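Local coordinates for sensor protein (PDB 3LIC) that is a putative membrane-bound sensor histidine kinase whose extracellular PDC-fold domain probably detects a signal outside the cell and relays it inward, at residues 63-77 and 90-102. Residues are numbered along the deposited sequence; the frame is centred on the assembly and turned at random.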
ATOM      1  N   THR A  63      17.562  -8.292  -5.638  1.00 14.84           N
ATOM      2  CA  THR A  63      17.252  -9.644  -5.096  1.00 14.84           C
ATOM      3  C   THR A  63      17.548  -9.801  -3.626  1.00 15.45           C
ATOM      4  O   THR A  63      16.681 -10.274  -2.848  1.00 15.16           O
ATOM      5  CB  THR A  63      17.995 -10.781  -5.845  1.00 14.65           C
ATOM      6  OG1 THR A  63      17.626 -10.677  -7.199  1.00 14.58           O
ATOM      7  CG2 THR A  63      17.543 -12.189  -5.327  1.00 10.52           C
ATOM      8  N   ASN A  64      18.769  -9.418  -3.251  1.00 15.60           N
ATOM      9  CA  ASN A  64      19.190  -9.505  -1.841  1.00 16.41           C
ATOM     10  C   ASN A  64      18.295  -8.677  -0.924  1.00 15.50           C
ATOM     11  O   ASN A  64      17.939  -9.075   0.203  1.00 15.72           O
ATOM     12  CB  ASN A  64      20.631  -8.996  -1.715  1.00 16.53           C
ATOM     13  CG  ASN A  64      21.621  -9.909  -2.378  1.00 20.97           C
ATOM     14  OD1 ASN A  64      21.266 -11.018  -2.741  1.00 22.92           O
ATOM     15  ND2 ASN A  64      22.869  -9.451  -2.553  1.00 19.54           N
ATOM     16  N   ARG A  65      17.914  -7.503  -1.405  1.00 15.06           N
ATOM     17  CA  ARG A  65      17.041  -6.613  -0.607  1.00 14.91           C
ATOM     18  C   ARG A  65      15.664  -7.200  -0.444  1.00 15.27           C
ATOM     19  O   ARG A  65      15.071  -7.117   0.640  1.00 17.85           O
ATOM     20  CB  ARG A  65      17.061  -5.187  -1.232  1.00 14.32           C
ATOM     21  CG  ARG A  65      15.708  -4.494  -1.402  1.00 21.94           C
ATOM     22  CD  ARG A  65      15.893  -2.958  -1.919  1.00 26.68           C
ATOM     23  NE  ARG A  65      14.768  -2.097  -1.617  0.50 21.12           N
ATOM     24  CZ  ARG A  65      14.871  -1.139  -0.727  0.50 24.78           C
ATOM     25  NH1 ARG A  65      16.051  -0.958  -0.146  0.50 28.52           N
ATOM     26  NH2 ARG A  65      13.830  -0.384  -0.405  0.50 24.76           N
ATOM     27  N   ILE A  66      15.087  -7.788  -1.482  1.00 14.69           N
ATOM     28  CA  ILE A  66      13.760  -8.384  -1.304  1.00 15.08           C
ATOM     29  C   ILE A  66      13.903  -9.670  -0.451  1.00 17.02           C
ATOM     30  O   ILE A  66      13.125  -9.953   0.486  1.00 15.17           O
ATOM     31  CB  ILE A  66      13.151  -8.651  -2.751  1.00 16.35           C
ATOM     32  CG1 ILE A  66      12.751  -7.278  -3.315  1.00 14.62           C
ATOM     33  CG2 ILE A  66      11.932  -9.610  -2.773  1.00 12.36           C
ATOM     34  CD1 ILE A  66      11.809  -6.523  -2.319  1.00 15.84           C
ATOM     35  N   GLN A  67      14.932 -10.451  -0.774  1.00 17.72           N
ATOM     36  CA  GLN A  67      15.201 -11.669  -0.036  1.00 19.91           C
ATOM     37  C   GLN A  67      15.385 -11.390   1.470  1.00 19.22           C
ATOM     38  O   GLN A  67      14.878 -12.113   2.325  1.00 17.98           O
ATOM     39  CB  GLN A  67      16.445 -12.327  -0.626  1.00 20.69           C
ATOM     40  CG  GLN A  67      16.556 -13.804  -0.339  1.00 28.93           C
ATOM     41  CD  GLN A  67      17.440 -14.530  -1.388  1.00 34.93           C
ATOM     42  OE1 GLN A  67      17.276 -15.717  -1.617  1.00 40.42           O
ATOM     43  NE2 GLN A  67      18.363 -13.817  -2.006  1.00 37.31           N
ATOM     44  N   ARG A  68      16.055 -10.294   1.788  1.00 19.60           N
ATOM     45  CA  ARG A  68      16.265  -9.929   3.196  1.00 21.00           C
ATOM     46  C   ARG A  68      15.110  -9.213   3.909  1.00 20.32           C
ATOM     47  O   ARG A  68      15.133  -9.101   5.130  1.00 20.66           O
ATOM     48  CB  ARG A  68      17.621  -9.187   3.350  1.00 22.07           C
ATOM     49  CG  ARG A  68      18.735 -10.138   2.816  1.00 26.88           C
ATOM     50  CD  ARG A  68      20.153  -9.975   3.348  1.00 35.67           C
ATOM     51  NE  ARG A  68      20.928  -9.151   2.437  1.00 44.42           N
ATOM     52  CZ  ARG A  68      22.064  -9.481   1.817  1.00 42.39           C
ATOM     53  NH1 ARG A  68      22.634  -8.582   1.014  1.00 42.82           N
ATOM     54  NH2 ARG A  68      22.639 -10.660   2.001  1.00 40.69           N
ATOM     55  N   ASN A  69      14.109  -8.732   3.167  1.00 18.65           N
ATOM     56  CA  ASN A  69      12.941  -8.092   3.778  1.00 17.57           C
ATOM     57  C   ASN A  69      11.677  -8.801   3.407  1.00 17.45           C
ATOM     58  O   ASN A  69      11.076  -8.484   2.390  1.00 17.07           O
ATOM     59  CB  ASN A  69      12.861  -6.617   3.390  1.00 16.41           C
ATOM     60  CG  ASN A  69      14.081  -5.850   3.848  1.00 17.59           C
ATOM     61  OD1 ASN A  69      15.033  -5.624   3.101  1.00 16.20           O
ATOM     62  ND2 ASN A  69      14.077  -5.485   5.079  1.00 20.54           N
ATOM     63  N   PRO A  70      11.273  -9.783   4.222  1.00 18.38           N
ATOM     64  CA  PRO A  70      10.135 -10.680   3.884  1.00 18.49           C
ATOM     65  C   PRO A  70       8.833  -9.931   3.589  1.00 19.45           C
ATOM     66  O   PRO A  70       8.017 -10.436   2.806  1.00 20.22           O
ATOM     67  CB  PRO A  70       9.938 -11.517   5.163  1.00 18.58           C
ATOM     68  CG  PRO A  70      11.418 -11.605   5.778  1.00 20.09           C
ATOM     69  CD  PRO A  70      11.981 -10.176   5.471  1.00 18.08           C
ATOM     70  N   ASP A  71       8.594  -8.768   4.224  1.00 18.25           N
ATOM     71  CA  ASP A  71       7.330  -8.028   3.989  1.00 17.79           C
ATOM     72  C   ASP A  71       7.221  -7.354   2.648  1.00 17.21           C
ATOM     73  O   ASP A  71       6.081  -7.025   2.278  1.00 17.93           O
ATOM     74  CB  ASP A  71       7.087  -6.957   5.037  1.00 17.95           C
ATOM     75  CG  ASP A  71       6.702  -7.556   6.370  1.00 20.59           C
ATOM     76  OD1 ASP A  71       5.849  -8.494   6.381  1.00 21.18           O
ATOM     77  OD2 ASP A  71       7.245  -7.096   7.393  1.00 23.56           O
ATOM     78  N   PHE A  72       8.356  -7.117   1.941  1.00 14.73           N
ATOM     79  CA  PHE A  72       8.311  -6.411   0.630  1.00 14.63           C
ATOM     80  C   PHE A  72       7.965  -7.380  -0.490  1.00 15.38           C
ATOM     81  O   PHE A  72       8.432  -8.480  -0.523  1.00 15.06           O
ATOM     82  CB  PHE A  72       9.605  -5.650   0.287  1.00 14.15           C
ATOM     83  CG  PHE A  72      10.091  -4.670   1.382  1.00 14.55           C
ATOM     84  CD1 PHE A  72       9.221  -4.135   2.311  1.00 16.66           C
ATOM     85  CD2 PHE A  72      11.397  -4.229   1.389  1.00 21.20           C
ATOM     86  CE1 PHE A  72       9.636  -3.216   3.254  1.00 18.33           C
ATOM     87  CE2 PHE A  72      11.856  -3.306   2.346  1.00 19.81           C
ATOM     88  CZ  PHE A  72      10.942  -2.826   3.318  1.00 18.89           C
ATOM     89  N   PHE A  73       7.099  -6.978  -1.403  1.00 15.13           N
ATOM     90  CA  PHE A  73       6.777  -7.818  -2.522  1.00 15.51           C
ATOM     91  C   PHE A  73       7.825  -7.658  -3.635  1.00 15.19           C
ATOM     92  O   PHE A  73       8.263  -8.635  -4.268  1.00 17.24           O
ATOM     93  CB  PHE A  73       5.409  -7.420  -3.081  1.00 15.16           C
ATOM     94  CG  PHE A  73       5.046  -8.203  -4.286  1.00 16.90           C
ATOM     95  CD1 PHE A  73       4.639  -9.558  -4.147  1.00 15.19           C
ATOM     96  CD2 PHE A  73       5.162  -7.641  -5.579  1.00 15.45           C
ATOM     97  CE1 PHE A  73       4.349 -10.320  -5.263  1.00  9.55           C
ATOM     98  CE2 PHE A  73       4.890  -8.416  -6.715  1.00 13.43           C
ATOM     99  CZ  PHE A  73       4.491  -9.776  -6.538  1.00 12.02           C
ATOM    100  N   GLY A  74       8.248  -6.428  -3.876  1.00 13.20           N
ATOM    101  CA  GLY A  74       9.078  -6.154  -5.029  1.00 12.10           C
ATOM    102  C   GLY A  74       9.799  -4.806  -4.895  1.00 11.62           C
ATOM    103  O   GLY A  74       9.421  -3.963  -4.091  1.00 10.35           O
ATOM    104  N   SER A  75      10.843  -4.603  -5.678  1.00 12.44           N
ATOM    105  CA  SER A  75      11.516  -3.310  -5.655  1.00 14.72           C
ATOM    106  C   SER A  75      12.070  -2.943  -7.021  1.00 13.57           C
ATOM    107  O   SER A  75      12.546  -3.809  -7.744  1.00 15.99           O
ATOM    108  CB  SER A  75      12.598  -3.337  -4.556  1.00 14.66           C
ATOM    109  OG  SER A  75      13.468  -2.231  -4.735  1.00 18.43           O
ATOM    110  N   ALA A  76      11.973  -1.696  -7.426  1.00 12.94           N
ATOM    111  CA  ALA A  76      12.498  -1.328  -8.744  1.00 13.69           C
ATOM    112  C   ALA A  76      13.539  -0.196  -8.657  1.00 13.93           C
ATOM    113  O   ALA A  76      13.486   0.645  -7.729  1.00 12.44           O
ATOM    114  CB  ALA A  76      11.341  -0.887  -9.688  1.00 12.51           C
ATOM    115  N   ILE A  77      14.423  -0.138  -9.656  1.00 13.84           N
ATOM    116  CA  ILE A  77      15.278   1.017  -9.862  1.00 13.90           C
ATOM    117  C   ILE A  77      15.064   1.498 -11.283  1.00 15.35           C
ATOM    118  O   ILE A  77      15.523   0.861 -12.220  1.00 15.35           O
ATOM    119  CB  ILE A  77      16.754   0.681  -9.699  1.00 14.82           C
ATOM    120  CG1 ILE A  77      17.013   0.207  -8.265  1.00 14.01           C
ATOM    121  CG2 ILE A  77      17.649   1.958 -10.155  1.00 14.40           C
ATOM    122  CD1 ILE A  77      18.450  -0.200  -8.039  1.00 11.56           C
ATOM    123  N   PHE A  90      14.853   2.119 -18.779  1.00 19.26           N
ATOM    124  CA  PHE A  90      15.626   1.091 -18.110  1.00 16.98           C
ATOM    125  C   PHE A  90      15.130   1.008 -16.688  1.00 15.36           C
ATOM    126  O   PHE A  90      15.195   1.962 -15.956  1.00 15.30           O
ATOM    127  CB  PHE A  90      17.142   1.438 -18.188  1.00 16.81           C
ATOM    128  CG  PHE A  90      18.091   0.432 -17.444  1.00 15.20           C
ATOM    129  CD1 PHE A  90      18.026  -0.938 -17.674  1.00 15.28           C
ATOM    130  CD2 PHE A  90      19.109   0.906 -16.610  1.00 16.67           C
ATOM    131  CE1 PHE A  90      18.880  -1.847 -17.030  1.00 15.39           C
ATOM    132  CE2 PHE A  90      20.010   0.022 -15.969  1.00 12.41           C
ATOM    133  CZ  PHE A  90      19.874  -1.366 -16.157  1.00 14.77           C
ATOM    134  N   SER A  91      14.629  -0.154 -16.286  1.00 14.14           N
ATOM    135  CA  SER A  91      14.087  -0.283 -14.961  1.00 10.89           C
ATOM    136  C   SER A  91      14.123  -1.695 -14.414  1.00 10.93           C
ATOM    137  O   SER A  91      13.103  -2.362 -14.246  1.00  8.64           O
ATOM    138  CB  SER A  91      12.714   0.373 -14.874  1.00 10.31           C
ATOM    139  OG  SER A  91      12.027   0.019 -13.681  1.00 12.32           O
ATOM    140  N   PRO A  92      15.336  -2.142 -14.055  1.00 12.51           N
ATOM    141  CA  PRO A  92      15.452  -3.413 -13.320  1.00 12.42           C
ATOM    142  C   PRO A  92      14.446  -3.510 -12.166  1.00 13.09           C
ATOM    143  O   PRO A  92      14.248  -2.543 -11.442  1.00 13.45           O
ATOM    144  CB  PRO A  92      16.858  -3.339 -12.752  1.00 12.02           C
ATOM    145  CG  PRO A  92      17.611  -2.432 -13.792  1.00 14.76           C
ATOM    146  CD  PRO A  92      16.625  -1.416 -14.189  1.00  9.92           C
ATOM    147  N   TYR A  93      13.884  -4.691 -11.951  1.00 13.52           N
ATOM    148  CA  TYR A  93      12.846  -4.878 -10.954  1.00 13.91           C
ATOM    149  C   TYR A  93      12.853  -6.325 -10.508  1.00 14.05           C
ATOM    150  O   TYR A  93      12.914  -7.215 -11.344  1.00 15.60           O
ATOM    151  CB  TYR A  93      11.495  -4.563 -11.627  1.00 14.12           C
ATOM    152  CG  TYR A  93      10.284  -4.869 -10.796  1.00 14.73           C
ATOM    153  CD1 TYR A  93      10.021  -4.157  -9.601  1.00 14.14           C
ATOM    154  CD2 TYR A  93       9.358  -5.831 -11.213  1.00 13.77           C
ATOM    155  CE1 TYR A  93       8.886  -4.440  -8.824  1.00 11.21           C
ATOM    156  CE2 TYR A  93       8.224  -6.096 -10.453  1.00 11.25           C
ATOM    157  CZ  TYR A  93       8.005  -5.422  -9.274  1.00 10.81           C
ATOM    158  OH  TYR A  93       6.854  -5.695  -8.577  1.00 14.71           O
ATOM    159  N   VAL A  94      12.882  -6.584  -9.206  1.00 14.08           N
ATOM    160  CA  VAL A  94      12.774  -7.951  -8.681  1.00 12.84           C
ATOM    161  C   VAL A  94      11.520  -8.093  -7.794  1.00 14.01           C
ATOM    162  O   VAL A  94      11.175  -7.175  -7.045  1.00 15.51           O
ATOM    163  CB  VAL A  94      14.060  -8.377  -7.890  1.00 12.86           C
ATOM    164  CG1 VAL A  94      13.862  -9.733  -7.169  1.00  9.97           C
ATOM    165  CG2 VAL A  94      15.302  -8.394  -8.796  1.00  9.74           C
ATOM    166  N   TYR A  95      10.831  -9.231  -7.851  1.00 14.75           N
ATOM    167  CA  TYR A  95       9.591  -9.403  -7.057  1.00 15.09           C
ATOM    168  C   TYR A  95       9.528 -10.859  -6.586  1.00 16.54           C
ATOM    169  O   TYR A  95      10.220 -11.725  -7.157  1.00 15.53           O
ATOM    170  CB  TYR A  95       8.305  -8.969  -7.825  1.00 13.41           C
ATOM    171  CG  TYR A  95       7.908  -9.846  -9.022  1.00 12.43           C
ATOM    172  CD1 TYR A  95       6.994 -10.908  -8.892  1.00 12.31           C
ATOM    173  CD2 TYR A  95       8.465  -9.601 -10.289  1.00 12.87           C
ATOM    174  CE1 TYR A  95       6.638 -11.758 -10.055  1.00  9.44           C
ATOM    175  CE2 TYR A  95       8.121 -10.367 -11.421  1.00 12.22           C
ATOM    176  CZ  TYR A  95       7.211 -11.436 -11.303  1.00 13.02           C
ATOM    177  OH  TYR A  95       6.939 -12.145 -12.478  1.00 15.17           O
ATOM    178  N   ARG A  96       8.802 -11.105  -5.483  1.00 18.00           N
ATOM    179  CA  ARG A  96       8.670 -12.487  -4.997  1.00 19.81           C
ATOM    180  C   ARG A  96       7.521 -13.245  -5.707  1.00 20.23           C
ATOM    181  O   ARG A  96       6.425 -12.737  -5.824  1.00 20.14           O
ATOM    182  CB  ARG A  96       8.713 -12.616  -3.452  1.00 18.11           C
ATOM    183  CG  ARG A  96       7.427 -12.585  -2.677  1.00 22.32           C
ATOM    184  CD  ARG A  96       7.652 -11.914  -1.251  1.00 25.23           C
ATOM    185  NE  ARG A  96       8.840 -12.481  -0.639  1.00 32.48           N
ATOM    186  CZ  ARG A  96       9.794 -11.845   0.034  1.00 31.86           C
ATOM    187  NH1 ARG A  96       9.783 -10.559   0.259  1.00 28.91           N
ATOM    188  NH2 ARG A  96      10.784 -12.556   0.510  1.00 35.43           N
ATOM    189  N   SER A  97       7.839 -14.412  -6.253  1.00 20.94           N
ATOM    190  CA  SER A  97       6.856 -15.260  -6.955  1.00 22.77           C
ATOM    191  C   SER A  97       6.595 -16.330  -5.903  1.00 24.56           C
ATOM    192  O   SER A  97       7.213 -16.313  -4.828  1.00 26.70           O
ATOM    193  CB  SER A  97       7.491 -15.885  -8.179  1.00 22.80           C
ATOM    194  OG  SER A  97       8.506 -16.829  -7.743  1.00 22.54           O
ATOM    195  N   GLY A  98       5.669 -17.237  -6.123  1.00 24.33           N
ATOM    196  CA  GLY A  98       5.472 -18.208  -5.097  1.00 23.59           C
ATOM    197  C   GLY A  98       6.658 -19.158  -4.965  1.00 24.79           C
ATOM    198  O   GLY A  98       6.671 -20.009  -4.087  1.00 24.24           O
ATOM    199  N   SER A  99       7.693 -19.024  -5.793  1.00 24.85           N
ATOM    200  CA  SER A  99       8.736 -20.086  -5.750  1.00 24.91           C
ATOM    201  C   SER A  99      10.183 -19.547  -5.762  1.00 24.30           C
ATOM    202  O   SER A  99      11.181 -20.288  -5.661  1.00 24.25           O
ATOM    203  CB  SER A  99       8.484 -21.123  -6.861  1.00 23.75           C
ATOM    204  OG  SER A  99       8.917 -20.586  -8.106  1.00 25.68           O
ATOM    205  N   GLY A 100      10.288 -18.228  -5.841  1.00 24.36           N
ATOM    206  CA  GLY A 100      11.566 -17.603  -6.057  1.00 21.59           C
ATOM    207  C   GLY A 100      11.391 -16.113  -6.119  1.00 20.38           C
ATOM    208  O   GLY A 100      10.480 -15.530  -5.473  1.00 20.15           O
ATOM    209  N   PHE A 101      12.261 -15.522  -6.933  1.00 18.23           N
ATOM    210  CA  PHE A 101      12.356 -14.122  -7.139  1.00 17.55           C
ATOM    211  C   PHE A 101      12.532 -14.007  -8.615  1.00 18.69           C
ATOM    212  O   PHE A 101      13.409 -14.657  -9.217  1.00 19.42           O
ATOM    213  CB  PHE A 101      13.559 -13.564  -6.353  1.00 17.28           C
ATOM    214  CG  PHE A 101      13.471 -13.872  -4.909  1.00 17.82           C
ATOM    215  CD1 PHE A 101      12.641 -13.135  -4.085  1.00 16.19           C
ATOM    216  CD2 PHE A 101      14.150 -14.965  -4.375  1.00 20.92           C
ATOM    217  CE1 PHE A 101      12.537 -13.440  -2.733  1.00 19.92           C
ATOM    218  CE2 PHE A 101      14.009 -15.320  -2.981  1.00 22.05           C
ATOM    219  CZ  PHE A 101      13.193 -14.565  -2.178  1.00 18.30           C
ATOM    220  N   ASN A 102      11.644 -13.242  -9.223  1.00 17.62           N
ATOM    221  CA  ASN A 102      11.647 -13.076 -10.665  1.00 17.21           C
ATOM    222  C   ASN A 102      12.288 -11.766 -10.920  1.00 16.48           C
ATOM    223  O   ASN A 102      12.188 -10.886 -10.095  1.00 18.25           O
ATOM    224  CB  ASN A 102      10.196 -13.037 -11.184  1.00 15.29           C
ATOM    225  CG  ASN A 102       9.556 -14.466 -11.172  1.00 23.20           C
ATOM    226  OD1 ASN A 102      10.252 -15.454 -10.874  1.00 25.20           O
ATOM    227  ND2 ASN A 102       8.276 -14.574 -11.502  1.00 14.76           N
TER
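Arg-96, on strand 92-96, reaches into the loop that follows helix 55-68, its chain bent at chi2 and chi3 (-148° and -47°) to bring NH1 among backbone carbonyls. NH1 donates to Phe-72 O at 2.6 Å, in both the carbonyl and guanidinium planes, and to Asn-69 O at 3.2 Å, with a weak bond to Ile-66 O. Asn-69 O also takes Phe-72 N, from the opposite face of its plane, closing the type I turn. Ile-66 CG2 lies over one guanidinium face; over the other is Pro-70 O, which accepts from Arg-171 instead. Arginine suits this site because its length carries a single nitrogen between two carbonyls. With an alanine in its place, Phe-72 O and Asn-69 O would probably lose this donor and the turn its tie to the sheet.

Beyond, strands 74-77 and 92-96 pair antiparallel, with Ser-75 N to Val-94 O at 2.9 Å. Gly-74, in a classic beta bulge with Phe-73 opposite Asp-166, has no CB to collide with Tyr-93 OH or crowd Tyr-95 CB; its CA comes within 3.9 Å of Tyr-95 CA. The Phe-73 and Tyr-95 rings run alongside each other, offset, planes 26° apart, CZ touching CD1. Tyr-93 OH meets the Phe-73 edge and hydrogen-bonds Asp-166, while the short methyl of Ala-76 fits against the Tyr-93 ring. On the other face, Val-94 CG2 packs against Thr-63 OG1, itself bonded to Lys-59 O. Ile-66 CG2 meets Phe-101 CD1 at 3.8 Å, and Gln-67 lays CG and OE1 against that ring's CZ and CE2.

Mixed apolar and polar contacts thus join helix to PDC sheet, while NH1, its charge probably strengthening the bonds, ties the Asn-69 and Phe-72 carbonyls to strand 92-96.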